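PDB 4Q0W: DNA repair protein RAD2 from Saccharomyces cerevisiae, which cuts single-stranded DNA as a magnesium-dependent endonuclease, making an incision essential to excision repair of DNA damaged by UV light, bulky adducts or cross-links. Local coordinates for residues G1-A9 and M233-D243; L248-V259 and L293-L304. All coordinates share one frame; numbering follows the deposited sequence.

Interaction 1: G1-A9 and M233-D243. With nucleotides of chain C.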
loop_
_atom_site.group_PDB
_atom_site.type_symbol
_atom_site.label_atom_id
_atom_site.label_comp_id
_atom_site.label_asym_id
_atom_site.label_seq_id
_atom_site.Cartn_x
_atom_site.Cartn_y
_atom_site.Cartn_z
ATOM N N GLY A 1 -11.985 -6.308 16.882
ATOM C CA GLY A 1 -11.041 -7.235 16.288
ATOM C C GLY A 1 -9.605 -6.761 16.358
ATOM O O GLY A 1 -9.325 -5.620 16.739
ATOM N N VAL A 2 -8.687 -7.648 15.995
ATOM C CA VAL A 2 -7.290 -7.282 15.899
ATOM C C VAL A 2 -6.971 -6.952 14.440
ATOM O O VAL A 2 -7.235 -7.757 13.532
ATOM C CB VAL A 2 -6.392 -8.417 16.387
ATOM C CG1 VAL A 2 -4.934 -8.080 16.152
ATOM C CG2 VAL A 2 -6.653 -8.694 17.864
ATOM N N HIS A 3 -6.390 -5.780 14.212
ATOM C CA HIS A 3 -6.138 -5.323 12.845
ATOM C C HIS A 3 -5.242 -6.287 12.058
ATOM O O HIS A 3 -4.172 -6.670 12.543
ATOM C CB HIS A 3 -5.508 -3.932 12.856
ATOM C CG HIS A 3 -5.557 -3.246 11.527
ATOM N ND1 HIS A 3 -4.423 -2.909 10.818
ATOM C CD2 HIS A 3 -6.607 -2.856 10.766
ATOM C CE1 HIS A 3 -4.772 -2.327 9.685
ATOM N NE2 HIS A 3 -6.091 -2.285 9.627
ATOM N N SER A 4 -5.688 -6.676 10.857
ATOM C CA SER A 4 -4.939 -7.581 9.970
ATOM C C SER A 4 -4.878 -9.022 10.463
ATOM O O SER A 4 -4.222 -9.871 9.842
ATOM C CB SER A 4 -3.493 -7.095 9.724
ATOM O OG SER A 4 -3.459 -5.780 9.220
ATOM N N PHE A 5 -5.530 -9.315 11.576
ATOM C CA PHE A 5 -5.405 -10.649 12.131
ATOM C C PHE A 5 -5.944 -11.750 11.211
ATOM O O PHE A 5 -5.389 -12.851 11.165
ATOM C CB PHE A 5 -6.057 -10.765 13.502
ATOM C CG PHE A 5 -5.788 -12.078 14.152
ATOM C CD1 PHE A 5 -4.513 -12.376 14.621
ATOM C CD2 PHE A 5 -6.773 -13.048 14.227
ATOM C CE1 PHE A 5 -4.242 -13.613 15.193
ATOM C CE2 PHE A 5 -6.511 -14.283 14.804
ATOM C CZ PHE A 5 -5.245 -14.561 15.289
ATOM N N TRP A 6 -7.026 -11.462 10.493
ATOM C CA TRP A 6 -7.595 -12.461 9.596
ATOM C C TRP A 6 -6.642 -12.745 8.438
ATOM O O TRP A 6 -6.641 -13.846 7.898
ATOM C CB TRP A 6 -8.978 -12.038 9.095
ATOM C CG TRP A 6 -10.033 -12.136 10.165
ATOM C CD1 TRP A 6 -10.738 -11.102 10.729
ATOM C CD2 TRP A 6 -10.488 -13.329 10.816
ATOM N NE1 TRP A 6 -11.601 -11.583 11.681
ATOM C CE2 TRP A 6 -11.474 -12.948 11.753
ATOM C CE3 TRP A 6 -10.162 -14.688 10.695
ATOM C CZ2 TRP A 6 -12.141 -13.875 12.561
ATOM C CZ3 TRP A 6 -10.819 -15.606 11.494
ATOM C CH2 TRP A 6 -11.802 -15.197 12.417
ATOM N N ASP A 7 -5.818 -11.761 8.078
ATOM C CA ASP A 7 -4.776 -11.973 7.074
ATOM C C ASP A 7 -3.770 -13.003 7.568
ATOM O O ASP A 7 -3.236 -13.798 6.790
ATOM C CB ASP A 7 -4.038 -10.675 6.760
ATOM C CG ASP A 7 -4.916 -9.655 6.065
ATOM O OD1 ASP A 7 -5.918 -10.055 5.434
ATOM O OD2 ASP A 7 -4.591 -8.452 6.146
ATOM N N ILE A 8 -3.516 -12.987 8.872
ATOM C CA ILE A 8 -2.575 -13.926 9.465
ATOM C C ILE A 8 -3.217 -15.304 9.670
ATOM O O ILE A 8 -2.583 -16.326 9.423
ATOM C CB ILE A 8 -2.004 -13.377 10.796
ATOM C CG1 ILE A 8 -1.144 -12.135 10.522
ATOM C CG2 ILE A 8 -1.184 -14.435 11.505
ATOM C CD1 ILE A 8 -0.874 -11.282 11.764
ATOM N N ALA A 9 -4.475 -15.337 10.106
ATOM C CA ALA A 9 -5.132 -16.619 10.401
ATOM C C ALA A 9 -5.743 -17.293 9.163
ATOM O O ALA A 9 -5.954 -18.514 9.151
ATOM C CB ALA A 9 -6.182 -16.448 11.499
ATOM N N MET A 233 -1.031 -14.228 20.534
ATOM C CA MET A 233 -2.082 -13.452 19.872
ATOM C C MET A 233 -2.353 -12.157 20.631
ATOM O O MET A 233 -2.557 -11.097 20.033
ATOM C CB MET A 233 -3.370 -14.279 19.753
ATOM C CG MET A 233 -3.252 -15.443 18.755
ATOM S SD MET A 233 -4.806 -16.342 18.495
ATOM C CE MET A 233 -4.975 -17.162 20.067
ATOM N N ILE A 234 -2.351 -12.241 21.955
ATOM C CA ILE A 234 -2.588 -11.055 22.760
ATOM C C ILE A 234 -1.413 -10.074 22.563
ATOM O O ILE A 234 -1.604 -8.860 22.564
ATOM C CB ILE A 234 -2.786 -11.425 24.243
ATOM C CG1 ILE A 234 -4.050 -12.263 24.414
ATOM C CG2 ILE A 234 -2.845 -10.173 25.125
ATOM C CD1 ILE A 234 -4.297 -12.740 25.851
ATOM N N GLU A 235 -0.204 -10.592 22.352
ATOM C CA GLU A 235 0.947 -9.704 22.163
ATOM C C GLU A 235 0.991 -9.152 20.743
ATOM O O GLU A 235 1.407 -8.012 20.532
ATOM C CB GLU A 235 2.261 -10.404 22.537
ATOM C CG GLU A 235 2.374 -10.744 24.042
ATOM C CD GLU A 235 3.832 -10.808 24.522
ATOM O OE1 GLU A 235 4.723 -11.164 23.715
ATOM O OE2 GLU A 235 4.088 -10.488 25.705
ATOM N N LEU A 236 0.568 -9.956 19.767
ATOM C CA LEU A 236 0.339 -9.440 18.411
ATOM C C LEU A 236 -0.633 -8.249 18.404
ATOM O O LEU A 236 -0.435 -7.269 17.671
ATOM C CB LEU A 236 -0.214 -10.538 17.502
ATOM C CG LEU A 236 0.720 -11.567 16.889
ATOM C CD1 LEU A 236 -0.114 -12.625 16.116
ATOM C CD2 LEU A 236 1.750 -10.881 15.959
ATOM N N ALA A 237 -1.684 -8.325 19.217
ATOM C CA ALA A 237 -2.649 -7.228 19.285
ATOM C C ALA A 237 -1.921 -5.922 19.626
ATOM O O ALA A 237 -2.232 -4.852 19.087
ATOM C CB ALA A 237 -3.727 -7.530 20.302
ATOM N N GLN A 238 -0.923 -6.019 20.499
ATOM C CA GLN A 238 -0.185 -4.829 20.927
ATOM C C GLN A 238 0.806 -4.305 19.894
ATOM O O GLN A 238 1.424 -3.252 20.090
ATOM C CB GLN A 238 0.506 -5.099 22.265
ATOM C CG GLN A 238 -0.511 -5.263 23.382
ATOM C CD GLN A 238 0.080 -5.876 24.618
ATOM O OE1 GLN A 238 0.764 -5.203 25.391
ATOM N NE2 GLN A 238 -0.174 -7.166 24.817
ATOM N N LEU A 239 0.971 -5.032 18.795
ATOM C CA LEU A 239 1.760 -4.509 17.683
ATOM C C LEU A 239 0.816 -3.980 16.596
ATOM O O LEU A 239 0.987 -2.866 16.077
ATOM C CB LEU A 239 2.674 -5.599 17.110
ATOM C CG LEU A 239 3.700 -6.151 18.097
ATOM C CD1 LEU A 239 4.438 -7.343 17.495
ATOM C CD2 LEU A 239 4.673 -5.059 18.558
ATOM N N LEU A 240 -0.180 -4.799 16.278
ATOM C CA LEU A 240 -1.108 -4.555 15.178
ATOM C C LEU A 240 -2.175 -3.527 15.542
ATOM O O LEU A 240 -2.640 -2.773 14.678
ATOM C CB LEU A 240 -1.793 -5.869 14.787
ATOM C CG LEU A 240 -0.862 -6.920 14.181
ATOM C CD1 LEU A 240 -1.562 -8.266 14.061
ATOM C CD2 LEU A 240 -0.412 -6.413 12.817
ATOM N N GLY A 241 -2.560 -3.504 16.817
ATOM C CA GLY A 241 -3.672 -2.677 17.262
ATOM C C GLY A 241 -4.972 -3.469 17.346
ATOM O O GLY A 241 -5.204 -4.386 16.549
ATOM N N SER A 242 -5.825 -3.110 18.309
ATOM C CA SER A 242 -7.150 -3.706 18.439
ATOM C C SER A 242 -7.996 -2.717 19.217
ATOM O O SER A 242 -7.585 -1.572 19.413
ATOM C CB SER A 242 -7.089 -5.016 19.219
ATOM O OG SER A 242 -6.776 -4.769 20.593
ATOM N N ASP A 243 -9.155 -3.161 19.687
ATOM C CA ASP A 243 -9.991 -2.317 20.543
ATOM C C ASP A 243 -9.314 -1.977 21.870
ATOM O O ASP A 243 -9.746 -1.050 22.560
ATOM C CB ASP A 243 -11.318 -3.009 20.862
ATOM C CG ASP A 243 -12.302 -2.956 19.713
ATOM O OD1 ASP A 243 -12.108 -2.112 18.805
ATOM O OD2 ASP A 243 -13.275 -3.754 19.735
ATOM P P DA C 5 -12.381 -7.625 12.442
ATOM O OP1 DA C 5 -12.069 -8.966 13.027
ATOM O OP2 DA C 5 -11.444 -6.484 12.648
ATOM O "O5'" DA C 5 -12.619 -7.729 10.855
ATOM C "C5'" DA C 5 -13.646 -8.615 10.360
ATOM C "C4'" DA C 5 -13.658 -8.652 8.846
ATOM O "O4'" DA C 5 -14.203 -7.410 8.336
ATOM C "C3'" DA C 5 -12.296 -8.833 8.176
ATOM O "O3'" DA C 5 -12.453 -9.803 7.145
ATOM C "C2'" DA C 5 -11.962 -7.436 7.631
ATOM C "C1'" DA C 5 -13.350 -6.862 7.348
ATOM N N9 DA C 5 -13.511 -5.411 7.476
ATOM C C8 DA C 5 -13.131 -4.614 8.530
ATOM N N7 DA C 5 -13.441 -3.345 8.366
ATOM C C5 DA C 5 -14.081 -3.309 7.127
ATOM C C6 DA C 5 -14.646 -2.254 6.376
ATOM N N6 DA C 5 -14.664 -0.980 6.796
ATOM N N1 DA C 5 -15.200 -2.563 5.178
ATOM C C2 DA C 5 -15.189 -3.837 4.767
ATOM N N3 DA C 5 -14.683 -4.909 5.382
ATOM C C4 DA C 5 -14.136 -4.574 6.567
HETATM O O HOH W 1 -1.896 -1.962 12.506
#
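The Phe5 ring is met from helix 230-240 at its edge by Leu236 CD1, near the ring plane, and obliquely by Met233, whose SD comes within 3.7 Å of Phe5 CZ. This Met-aromatic contact joins the N-terminal segment of the N-domain to the I-domain of the XPG-family nuclease core. Phe5 has CG anti to its backbone N (chi1 -173°), which carries the ring toward the helix, while Met233, its chain extended at chi2, places SD beside the ring. The indole of Trp6 turns its edge to the DNA, NE1 donating to OP1 of DA5 of chain C at 3.0 Å through a bent bond, and it also makes a cation-pi contact with Lys205 and an edge-to-face contact with Tyr217.

Leu240 is the apolar centre. Its CD1 meets Ile8 CD1 tip to tip at 3.9 Å and Val2 CG1 at 4.0 Å, and its CB lies 3.4 Å from His3 O. The other branch of Val2, CG2, packs against both Ala237 CB and Ser242 CB. Beyond the helix, Gly241 adopts a positive phi that favours glycine, and Ser242 OG bonds to Tyr317. Gly1 N, hydrogen-bonded to Asp194, comes close to Asp243, which lies beside a bound calcium ion. The backbones are joined by His3 N donating to Gly241 O at 3.0 Å, an almost straight bond (165°) with the donor tilted 21° from the carbonyl plane.

Interaction 2: L248-V259 and L293-L304. With K (potassium ion), chain F; nucleotides of chain D.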
loop_
_atom_site.group_PDB
_atom_site.type_symbol
_atom_site.label_atom_id
_atom_site.label_comp_id
_atom_site.label_asym_id
_atom_site.label_seq_id
_atom_site.Cartn_x
_atom_site.Cartn_y
_atom_site.Cartn_z
ATOM N N LEU A 248 1.651 -0.376 17.382
ATOM C CA LEU A 248 2.838 0.413 17.061
ATOM C C LEU A 248 2.849 0.853 15.606
ATOM O O LEU A 248 2.576 0.051 14.705
ATOM C CB LEU A 248 4.114 -0.387 17.337
ATOM C CG LEU A 248 4.412 -0.822 18.769
ATOM C CD1 LEU A 248 5.784 -1.488 18.812
ATOM C CD2 LEU A 248 4.357 0.356 19.740
ATOM N N LYS A 249 3.182 2.119 15.374
ATOM C CA LYS A 249 3.319 2.607 14.007
ATOM C C LYS A 249 4.336 1.758 13.244
ATOM O O LYS A 249 5.382 1.383 13.786
ATOM C CB LYS A 249 3.745 4.073 13.992
ATOM C CG LYS A 249 4.040 4.602 12.590
ATOM C CD LYS A 249 4.447 6.064 12.593
ATOM C CE LYS A 249 4.707 6.545 11.165
ATOM N NZ LYS A 249 5.196 7.950 11.128
ATOM N N GLY A 250 4.013 1.421 12.001
ATOM C CA GLY A 250 4.927 0.657 11.175
ATOM C C GLY A 250 4.766 -0.845 11.333
ATOM O O GLY A 250 5.308 -1.608 10.531
ATOM N N MET A 251 4.032 -1.281 12.358
ATOM C CA MET A 251 3.832 -2.713 12.544
ATOM C C MET A 251 2.570 -3.236 11.842
ATOM O O MET A 251 1.462 -3.170 12.385
ATOM C CB MET A 251 3.802 -3.089 14.026
ATOM C CG MET A 251 5.108 -2.831 14.770
ATOM S SD MET A 251 6.436 -4.003 14.365
ATOM C CE MET A 251 7.464 -2.934 13.342
ATOM N N GLY A 252 2.753 -3.773 10.639
ATOM C CA GLY A 252 1.689 -4.491 9.959
ATOM C C GLY A 252 1.846 -5.980 10.215
ATOM O O GLY A 252 2.705 -6.377 11.008
ATOM N N PRO A 253 1.025 -6.811 9.544
ATOM C CA PRO A 253 1.019 -8.248 9.834
ATOM C C PRO A 253 2.368 -8.903 9.573
ATOM O O PRO A 253 2.714 -9.852 10.283
ATOM C CB PRO A 253 -0.049 -8.806 8.877
ATOM C CG PRO A 253 -0.228 -7.742 7.814
ATOM C CD PRO A 253 0.054 -6.443 8.496
ATOM N N VAL A 254 3.118 -8.417 8.584
ATOM C CA VAL A 254 4.409 -9.017 8.273
ATOM C C VAL A 254 5.413 -8.743 9.386
ATOM O O VAL A 254 6.026 -9.664 9.928
ATOM C CB VAL A 254 5.003 -8.468 6.969
ATOM C CG1 VAL A 254 6.376 -9.099 6.712
ATOM C CG2 VAL A 254 4.069 -8.734 5.794
ATOM N N SER A 255 5.588 -7.468 9.709
ATOM C CA SER A 255 6.582 -7.071 10.697
ATOM C C SER A 255 6.226 -7.605 12.082
ATOM O O SER A 255 7.113 -7.975 12.854
ATOM C CB SER A 255 6.707 -5.547 10.734
ATOM O OG SER A 255 6.769 -5.012 9.426
ATOM N N SER A 256 4.930 -7.654 12.392
ATOM C CA SER A 256 4.493 -8.074 13.722
ATOM C C SER A 256 4.782 -9.551 13.943
ATOM O O SER A 256 5.283 -9.947 15.002
ATOM C CB SER A 256 3.011 -7.775 13.923
ATOM O OG SER A 256 2.785 -6.383 13.832
ATOM N N ILE A 257 4.474 -10.363 12.937
ATOM C CA ILE A 257 4.786 -11.788 12.995
ATOM C C ILE A 257 6.300 -11.991 13.148
ATOM O O ILE A 257 6.734 -12.831 13.936
ATOM C CB ILE A 257 4.258 -12.546 11.751
ATOM C CG1 ILE A 257 2.742 -12.669 11.818
ATOM C CG2 ILE A 257 4.845 -13.966 11.670
ATOM C CD1 ILE A 257 2.266 -13.498 13.003
ATOM N N GLU A 258 7.096 -11.209 12.417
ATOM C CA GLU A 258 8.552 -11.325 12.510
ATOM C C GLU A 258 9.045 -11.040 13.928
ATOM O O GLU A 258 9.895 -11.767 14.457
ATOM C CB GLU A 258 9.240 -10.381 11.523
ATOM C CG GLU A 258 9.172 -10.841 10.075
ATOM C CD GLU A 258 9.683 -9.789 9.100
ATOM O OE1 GLU A 258 10.085 -8.690 9.554
ATOM O OE2 GLU A 258 9.678 -10.064 7.881
ATOM N N VAL A 259 8.512 -9.983 14.543
ATOM C CA VAL A 259 8.883 -9.635 15.913
ATOM C C VAL A 259 8.629 -10.790 16.894
ATOM O O VAL A 259 9.490 -11.145 17.715
ATOM C CB VAL A 259 8.143 -8.363 16.386
ATOM C CG1 VAL A 259 8.225 -8.215 17.898
ATOM C CG2 VAL A 259 8.711 -7.129 15.691
ATOM N N LEU A 293 15.396 -3.463 11.553
ATOM C CA LEU A 293 14.248 -3.255 12.430
ATOM C C LEU A 293 14.476 -2.049 13.348
ATOM O O LEU A 293 13.586 -1.211 13.517
ATOM C CB LEU A 293 13.960 -4.510 13.248
ATOM C CG LEU A 293 12.866 -4.402 14.312
ATOM C CD1 LEU A 293 11.562 -3.904 13.715
ATOM C CD2 LEU A 293 12.671 -5.748 14.993
ATOM N N ARG A 294 15.671 -1.953 13.925
ATOM C CA ARG A 294 15.973 -0.844 14.823
ATOM C C ARG A 294 15.834 0.486 14.100
ATOM O O ARG A 294 15.195 1.408 14.601
ATOM C CB ARG A 294 17.376 -0.962 15.401
ATOM C CG ARG A 294 17.726 0.175 16.357
ATOM C CD ARG A 294 19.114 -0.009 16.956
ATOM N NE ARG A 294 19.223 -1.274 17.685
ATOM C CZ ARG A 294 18.784 -1.462 18.927
ATOM N NH1 ARG A 294 18.190 -0.473 19.583
ATOM N NH2 ARG A 294 18.927 -2.645 19.514
ATOM N N LYS A 295 16.435 0.575 12.916
ATOM C CA LYS A 295 16.370 1.791 12.116
ATOM C C LYS A 295 14.920 2.197 11.869
ATOM O O LYS A 295 14.567 3.376 11.953
ATOM C CB LYS A 295 17.107 1.597 10.789
ATOM C CG LYS A 295 17.748 2.863 10.242
ATOM C CD LYS A 295 16.727 3.815 9.632
ATOM C CE LYS A 295 16.975 5.248 10.084
ATOM N NZ LYS A 295 16.775 5.407 11.554
ATOM N N LYS A 296 14.079 1.213 11.582
ATOM C CA LYS A 296 12.657 1.470 11.363
ATOM C C LYS A 296 11.947 2.003 12.617
ATOM O O LYS A 296 11.152 2.946 12.535
ATOM C CB LYS A 296 11.960 0.202 10.871
ATOM C CG LYS A 296 10.465 0.362 10.704
ATOM C CD LYS A 296 9.871 -0.844 10.000
ATOM C CE LYS A 296 8.365 -0.708 9.884
ATOM N NZ LYS A 296 7.779 -1.889 9.200
ATOM N N LEU A 297 12.223 1.397 13.771
ATOM C CA LEU A 297 11.574 1.826 15.012
ATOM C C LEU A 297 11.995 3.254 15.370
ATOM O O LEU A 297 11.162 4.079 15.757
ATOM C CB LEU A 297 11.873 0.841 16.151
ATOM C CG LEU A 297 11.418 -0.611 15.914
ATOM C CD1 LEU A 297 12.100 -1.575 16.885
ATOM C CD2 LEU A 297 9.912 -0.753 16.022
ATOM N N VAL A 298 13.282 3.549 15.207
ATOM C CA VAL A 298 13.798 4.897 15.460
ATOM C C VAL A 298 13.091 5.915 14.570
ATOM O O VAL A 298 12.505 6.889 15.062
ATOM C CB VAL A 298 15.323 4.972 15.267
ATOM C CG1 VAL A 298 15.816 6.415 15.372
ATOM C CG2 VAL A 298 16.023 4.115 16.304
ATOM N N ASN A 299 13.108 5.667 13.264
ATOM C CA ASN A 299 12.445 6.555 12.317
ATOM C C ASN A 299 10.968 6.730 12.646
ATOM O O ASN A 299 10.409 7.817 12.475
ATOM C CB ASN A 299 12.629 6.065 10.875
ATOM C CG ASN A 299 12.066 7.045 9.853
ATOM O OD1 ASN A 299 11.076 6.757 9.172
ATOM N ND2 ASN A 299 12.679 8.219 9.762
ATOM N N ASN A 300 10.337 5.676 13.151
ATOM C CA ASN A 300 8.941 5.793 13.575
ATOM C C ASN A 300 8.765 6.338 14.999
ATOM O O ASN A 300 7.649 6.354 15.517
ATOM C CB ASN A 300 8.190 4.461 13.397
ATOM C CG ASN A 300 7.901 4.158 11.932
ATOM O OD1 ASN A 300 7.811 5.077 11.114
ATOM N ND2 ASN A 300 7.768 2.872 11.592
ATOM N N GLU A 301 9.867 6.776 15.609
ATOM C CA GLU A 301 9.845 7.396 16.937
ATOM C C GLU A 301 9.216 6.480 17.976
ATOM O O GLU A 301 8.416 6.913 18.797
ATOM C CB GLU A 301 9.106 8.739 16.886
ATOM C CG GLU A 301 9.804 9.777 15.993
ATOM C CD GLU A 301 9.176 11.161 16.092
ATOM O OE1 GLU A 301 7.935 11.261 16.222
ATOM O OE2 GLU A 301 9.931 12.152 16.046
ATOM N N ILE A 302 9.566 5.201 17.924
ATOM C CA ILE A 302 8.923 4.230 18.797
ATOM C C ILE A 302 9.495 4.339 20.208
ATOM O O ILE A 302 10.709 4.408 20.393
ATOM C CB ILE A 302 9.099 2.782 18.283
ATOM C CG1 ILE A 302 8.481 2.619 16.886
ATOM C CG2 ILE A 302 8.465 1.794 19.270
ATOM C CD1 ILE A 302 6.980 2.855 16.838
ATOM N N ILE A 303 8.608 4.359 21.190
ATOM C CA ILE A 303 8.992 4.366 22.589
ATOM C C ILE A 303 8.382 3.137 23.236
ATOM O O ILE A 303 7.166 2.964 23.215
ATOM C CB ILE A 303 8.448 5.623 23.304
ATOM C CG1 ILE A 303 9.005 6.893 22.661
ATOM C CG2 ILE A 303 8.783 5.586 24.803
ATOM C CD1 ILE A 303 8.244 8.145 23.061
ATOM N N LEU A 304 9.219 2.277 23.800
ATOM C CA LEU A 304 8.710 1.115 24.528
ATOM C C LEU A 304 9.022 1.290 26.009
ATOM O O LEU A 304 10.183 1.161 26.437
ATOM C CB LEU A 304 9.316 -0.179 23.991
ATOM C CG LEU A 304 9.241 -0.303 22.465
ATOM C CD1 LEU A 304 9.966 -1.559 21.993
ATOM C CD2 LEU A 304 7.776 -0.351 22.013
HETATM K K K F . 0.164 -0.427 13.055
ATOM P P DA D 9 3.915 -4.770 7.284
ATOM O OP1 DA D 9 4.503 -4.910 8.643
ATOM O OP2 DA D 9 2.855 -5.718 6.855
ATOM O "O5'" DA D 9 3.381 -3.269 7.109
ATOM C "C5'" DA D 9 4.283 -2.188 7.327
ATOM C "C4'" DA D 9 3.574 -0.868 7.119
ATOM O "O4'" DA D 9 3.195 -0.729 5.725
ATOM C "C3'" DA D 9 2.287 -0.668 7.917
ATOM O "O3'" DA D 9 2.397 0.615 8.495
ATOM C "C2'" DA D 9 1.163 -0.753 6.878
ATOM C "C1'" DA D 9 1.877 -0.221 5.639
ATOM N N9 DA D 9 1.391 -0.704 4.353
ATOM C C8 DA D 9 1.254 -2.015 3.969
ATOM N N7 DA D 9 0.816 -2.156 2.746
ATOM C C5 DA D 9 0.665 -0.852 2.288
ATOM C C6 DA D 9 0.222 -0.333 1.056
ATOM N N6 DA D 9 -0.145 -1.122 0.033
ATOM N N1 DA D 9 0.179 1.017 0.921
ATOM C C2 DA D 9 0.555 1.781 1.963
ATOM N N3 DA D 9 0.978 1.395 3.176
ATOM C C4 DA D 9 1.016 0.058 3.267
ATOM P P DC D 10 1.289 1.142 9.540
ATOM O OP1 DC D 10 2.003 2.129 10.399
ATOM O OP2 DC D 10 0.557 -0.001 10.143
ATOM O "O5'" DC D 10 0.255 1.927 8.614
ATOM C "C5'" DC D 10 0.799 3.052 7.935
ATOM C "C4'" DC D 10 -0.282 3.706 7.107
ATOM O "O4'" DC D 10 -0.556 2.899 5.940
ATOM C "C3'" DC D 10 -1.613 3.907 7.832
ATOM O "O3'" DC D 10 -1.843 5.309 7.747
ATOM C "C2'" DC D 10 -2.612 3.058 7.033
ATOM C "C1'" DC D 10 -1.934 2.979 5.662
ATOM N N1 DC D 10 -2.190 1.801 4.785
ATOM C C2 DC D 10 -2.633 2.038 3.476
ATOM O O2 DC D 10 -2.821 3.207 3.122
ATOM N N3 DC D 10 -2.862 0.990 2.649
ATOM C C4 DC D 10 -2.645 -0.250 3.083
ATOM N N4 DC D 10 -2.876 -1.244 2.218
ATOM C C5 DC D 10 -2.181 -0.516 4.416
ATOM C C6 DC D 10 -1.964 0.527 5.230
ATOM P P DG D 8 7.020 -8.029 2.216
ATOM O OP1 DG D 8 7.872 -8.845 3.118
ATOM O OP2 DG D 8 5.928 -8.632 1.412
ATOM O "O5'" DG D 8 6.341 -6.840 3.048
ATOM C "C5'" DG D 8 7.189 -6.026 3.828
ATOM C "C4'" DG D 8 6.381 -4.849 4.306
ATOM O "O4'" DG D 8 6.107 -3.966 3.193
ATOM C "C3'" DG D 8 5.042 -5.231 4.936
ATOM O "O3'" DG D 8 5.179 -4.852 6.294
ATOM C "C2'" DG D 8 4.000 -4.448 4.124
ATOM C "C1'" DG D 8 4.840 -3.395 3.410
ATOM N N9 DG D 8 4.314 -2.951 2.123
ATOM C C8 DG D 8 3.923 -3.695 1.030
ATOM N N7 DG D 8 3.498 -2.960 0.037
ATOM C C5 DG D 8 3.627 -1.651 0.498
ATOM C C6 DG D 8 3.328 -0.420 -0.129
ATOM O O6 DG D 8 2.877 -0.242 -1.267
ATOM N N1 DG D 8 3.601 0.665 0.701
ATOM C C2 DG D 8 4.110 0.566 1.979
ATOM N N2 DG D 8 4.328 1.709 2.652
ATOM N N3 DG D 8 4.394 -0.583 2.573
ATOM C C4 DG D 8 4.123 -1.639 1.777
HETATM O O HOH W 2 8.032 0.653 13.414
HETATM O O HOH W 3 7.476 8.882 11.932
HETATM O O HOH W 1 -1.896 -1.962 12.506
HETATM O O HOH W 4 -0.790 1.946 13.250
HETATM O O HOH W 5 -1.682 -0.063 14.836
#
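Lys296 reaches from helix 288-299 to the turn 248-251, where NZ donates to Gly250 O at 2.8 Å and, weakly, to Ser255 OG. Fully extended, with chi1 at 176°, the side chain ends near the DNA backbone, NZ 4.0 Å from DA9 C5' of chain D. A methionine in its place would probably leave Gly250 O without this donor and strip a positive charge from near the DNA backbone. Lys249 crosses Asn300 at about a right angle, its CE 3.4 Å from Asn300 OD1, and a water bridges Lys249 O and Asn300 ND2. A side chain on Gly250 would clash with that amide.

Among apolar contacts, Met251 CE meets Leu293 CD1 and Leu297 CD2, each at 4.2 Å, and Leu248 CD1 packs on Leu304 CD2 at 3.9 Å.

The DNA is held mostly by backbone groups: Gly250 N donates to DC10 OP1 of chain D at 2.7 Å, Ser255 N to DA9 OP1 at 3.0 Å. Potassium joins Leu248 O, Met251 O, DC10 OP2 and three waters, as in the helix-two-turn-helix element of FEN1 relatives. Main-chain amides and a potassium ion gathered on successive phosphates, with an ammonium group nearby, imply recognition of the DNA backbone rather than base sequence.

Interaction 1 closes along the chain before interaction 2 opens, and their centres are about 14 Å apart. Helices 230-240 and 253-263 are consecutive, so the loop between them links the two contacts: Leu239 O probably accepts a hydrogen bond from Leu248 N at 2.9 Å, and Leu240 CD2 packs against Ser256 OG. Residues 1-9 bring the N-domain to the first of these helices, near the metal-binding carboxylates, whereas residues 293-304, ending helix 288-299, pack on the turn and start of the second, away from the annotated sites. One potassium-bound water belongs to both contacts. The series thus connects the catalytic region to the potassium-bound, phosphate-binding turn of the DNA-binding element.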